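Local coordinates for PD-1 Binding Miniprotein GR918.2 (Synthetic construct, PDB 6V67) that is a computationally designed, disulfide-rich miniprotein made to bind the immune receptor PD-1, probably as a step toward a synthetic agonist, at residues T28-K33 and A37-Q42. Numbering follows the deposited sequence. Where two conformers were deposited one is given.
Sequences TECEQK and AEVEIQ
Ala37 meets Cys30 first: its methyl CB points at the helix and comes to 3.4 Å from Cys30 SG, a snug apolar touch between one carbon and one sulfur. The helix backbone stays well back, the CA atoms of Cys30 and Ala37 being 7.1 Å apart. With Cys30 SG anti to the backbone N (chi1 179°), the sulfur sits where both Ala37 and Val39 can touch it. Glu38, where the strand begins, takes part through its backbone, which is hydrogen-bonded to Ile8 of strand 3-9. Val39 then faces the helix again and offers one branch to the same sulfur: CG1, anti to its own carbonyl carbon (chi1 -60°), lies 3.8 Å from Cys30 SG. Two carbons, Ala37 CB and Val39 CG1, thus both touch the one sulfur, and together they make up the whole direct contact between the two segments, which buries just 116 Å² over both sides. Cys30 is buried, while Val39 remains largely exposed to solvent. Further along, Ile41 does not touch residues 28-33; like Val39, it packs on Leu27 of the same helix, three residues before Cys30. The sulfur itself is held by its disulfide to Cys7, one of three in this small designed domain, and the methyl of Ala37 also rests on Cys7, so Ala37 touches both cysteines of the bridge. Strand 38-42 is an outermost strand of the three-stranded antiparallel sheet, bonded through its backbone to the central strand 3-9, while helix 20-33 packs across one face and the Cys7-Cys30 bridge ties that helix to the central strand.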
ATOM      1  N   THR A  28      -2.244  -4.741  -3.718  1.00 11.00           N
ATOM      2  CA  THR A  28      -3.165  -5.862  -3.889  1.00 12.12           C
ATOM      3  C   THR A  28      -3.526  -6.465  -2.540  1.00 11.77           C
ATOM      4  O   THR A  28      -4.698  -6.758  -2.266  1.00 12.57           O
ATOM      5  CB  THR A  28      -2.541  -6.917  -4.801  1.00 13.92           C
ATOM      6  OG1 THR A  28      -2.281  -6.327  -6.075  1.00 15.30           O
ATOM      7  CG2 THR A  28      -3.474  -8.112  -5.001  1.00 14.30           C
ATOM      8  N   GLU A  29      -2.519  -6.671  -1.688  1.00 11.50           N
ATOM      9  CA  GLU A  29      -2.768  -7.187  -0.347  1.00 12.88           C
ATOM     10  C   GLU A  29      -3.614  -6.217   0.457  1.00 12.29           C
ATOM     11  O   GLU A  29      -4.525  -6.630   1.178  1.00 12.68           O
ATOM     12  CB  GLU A  29      -1.445  -7.426   0.375  1.00 14.94           C
ATOM     13  CG  GLU A  29      -0.622  -8.545  -0.190  1.00 17.35           C
ATOM     14  N   CYS A  30      -3.321  -4.922   0.344  1.00 11.28           N
ATOM     15  CA  CYS A  30      -4.110  -3.913   1.034  1.00 11.79           C
ATOM     16  C   CYS A  30      -5.574  -4.032   0.653  1.00 12.30           C
ATOM     17  O   CYS A  30      -6.455  -4.006   1.516  1.00 13.29           O
ATOM     18  CB  CYS A  30      -3.545  -2.533   0.705  1.00 11.54           C
ATOM     19  SG  CYS A  30      -4.397  -1.141   1.450  1.00 11.47           S
ATOM     20  N   GLU A  31      -5.846  -4.188  -0.642  1.00 12.25           N
ATOM     21  CA  GLU A  31      -7.223  -4.236  -1.121  1.00 13.29           C
ATOM     22  C   GLU A  31      -7.931  -5.510  -0.671  1.00 12.97           C
ATOM     23  O   GLU A  31      -9.113  -5.479  -0.319  1.00 13.83           O
ATOM     24  CB  GLU A  31      -7.233  -4.065  -2.644  1.00 15.75           C
ATOM     25  CG  GLU A  31      -6.673  -2.689  -3.082  1.00 18.44           C
ATOM     26  CD  GLU A  31      -6.297  -2.592  -4.569  1.00 20.39           C
ATOM     27  OE1 GLU A  31      -6.065  -3.630  -5.231  1.00 21.69           O
ATOM     28  OE2 GLU A  31      -6.201  -1.454  -5.068  1.00 20.44           O
ATOM     29  N   GLN A  32      -7.226  -6.636  -0.667  1.00 12.88           N
ATOM     30  CA  GLN A  32      -7.844  -7.883  -0.243  1.00 14.55           C
ATOM     31  C   GLN A  32      -8.189  -7.855   1.234  1.00 14.62           C
ATOM     32  O   GLN A  32      -9.231  -8.380   1.643  1.00 15.95           O
ATOM     33  CB  GLN A  32      -6.899  -9.041  -0.514  1.00 17.56           C
ATOM     34  CG  GLN A  32      -6.827  -9.414  -1.958  1.00 20.77           C
ATOM     35  CD  GLN A  32      -5.771 -10.453  -2.238  1.00 23.58           C
ATOM     36  OE1 GLN A  32      -5.146 -10.985  -1.315  1.00 25.23           O
ATOM     37  NE2 GLN A  32      -5.545 -10.734  -3.516  1.00 24.52           N
ATOM     38  N   LYS A  33      -7.307  -7.294   2.057  1.00 13.98           N
ATOM     39  CA  LYS A  33      -7.518  -7.253   3.496  1.00 14.75           C
ATOM     40  C   LYS A  33      -8.378  -6.080   3.925  1.00 14.38           C
ATOM     41  O   LYS A  33      -9.113  -6.180   4.915  1.00 15.34           O
ATOM     42  CB  LYS A  33      -6.170  -7.142   4.218  1.00 17.10           C
ATOM     43  CG  LYS A  33      -5.280  -8.379   4.139  1.00 19.25           C
ATOM     44  CD  LYS A  33      -4.013  -8.188   4.962  1.00 20.76           C
ATOM     45  N   ALA A  37      -9.430   0.951   2.534  1.00 10.61           N
ATOM     46  CA  ALA A  37      -8.196   1.651   2.870  1.00 10.65           C
ATOM     47  C   ALA A  37      -7.990   2.883   2.004  1.00 10.30           C
ATOM     48  O   ALA A  37      -8.403   2.926   0.843  1.00 10.85           O
ATOM     49  CB  ALA A  37      -7.003   0.731   2.652  1.00 11.14           C
ATOM     50  N   GLU A  38      -7.285   3.862   2.561  1.00  9.92           N
ATOM     51  CA  GLU A  38      -6.714   4.932   1.757  1.00 10.45           C
ATOM     52  C   GLU A  38      -5.347   4.461   1.277  1.00 10.39           C
ATOM     53  O   GLU A  38      -4.598   3.819   2.020  1.00 11.41           O
ATOM     54  CB  GLU A  38      -6.596   6.229   2.561  1.00 12.16           C
ATOM     55  CG  GLU A  38      -7.925   6.771   3.075  1.00 15.39           C
ATOM     56  CD  GLU A  38      -8.825   7.344   1.997  1.00 17.93           C
ATOM     57  OE1 GLU A  38      -8.338   7.774   0.925  1.00 18.22           O
ATOM     58  OE2 GLU A  38     -10.050   7.372   2.231  1.00 20.32           O
ATOM     59  N   VAL A  39      -5.047   4.724   0.006  1.00  9.82           N
ATOM     60  CA  VAL A  39      -3.878   4.136  -0.624  1.00  9.76           C
ATOM     61  C   VAL A  39      -3.098   5.181  -1.402  1.00  9.77           C
ATOM     62  O   VAL A  39      -3.623   6.219  -1.811  1.00 11.34           O
ATOM     63  CB  VAL A  39      -4.233   2.951  -1.543  1.00 10.37           C
ATOM     64  CG1 VAL A  39      -4.931   1.860  -0.754  1.00 10.56           C
ATOM     65  CG2 VAL A  39      -5.087   3.396  -2.719  1.00 11.59           C
ATOM     66  N   GLU A  40      -1.845   4.842  -1.691  1.00  9.48           N
ATOM     67  CA  GLU A  40      -0.975   5.646  -2.538  1.00 10.00           C
ATOM     68  C   GLU A  40       0.090   4.739  -3.133  1.00  9.51           C
ATOM     69  O   GLU A  40       0.534   3.797  -2.480  1.00  9.84           O
ATOM     70  CB  GLU A  40      -0.267   6.736  -1.719  1.00 11.27           C
ATOM     71  CG  GLU A  40       0.620   7.652  -2.529  1.00 14.48           C
ATOM     72  CD  GLU A  40       0.988   8.902  -1.760  1.00 17.88           C
ATOM     73  OE1 GLU A  40       0.074   9.525  -1.182  1.00 18.97           O
ATOM     74  OE2 GLU A  40       2.181   9.251  -1.714  1.00 20.15           O
ATOM     75  N   ILE A  41       0.463   5.004  -4.389  0.54  9.74           N
ATOM     76  CA  ILE A  41       1.710   4.523  -4.982  0.54  9.93           C
ATOM     77  C   ILE A  41       2.341   5.693  -5.701  0.54 10.88           C
ATOM     78  O   ILE A  41       1.676   6.369  -6.493  0.54 10.09           O
ATOM     79  CB  ILE A  41       1.552   3.391  -6.019  0.54 10.43           C
ATOM     80  CG1 ILE A  41       0.996   2.137  -5.384  0.54 11.14           C
ATOM     81  CG2 ILE A  41       2.923   3.082  -6.643  0.54 10.71           C
ATOM     82  CD1 ILE A  41       0.742   0.997  -6.368  0.54 11.37           C
ATOM     83  N   GLN A  42       3.637   5.875  -5.493  1.00 12.87           N
ATOM     84  CA  GLN A  42       4.410   6.823  -6.277  1.00 15.67           C
ATOM     85  C   GLN A  42       5.791   6.237  -6.508  1.00 16.39           C
ATOM     86  O   GLN A  42       6.438   5.774  -5.563  1.00 16.51           O
ATOM     87  CB  GLN A  42       4.521   8.164  -5.551  1.00 18.98           C
ATOM     88  CG  GLN A  42       5.317   8.111  -4.275  1.00 21.57           C
TER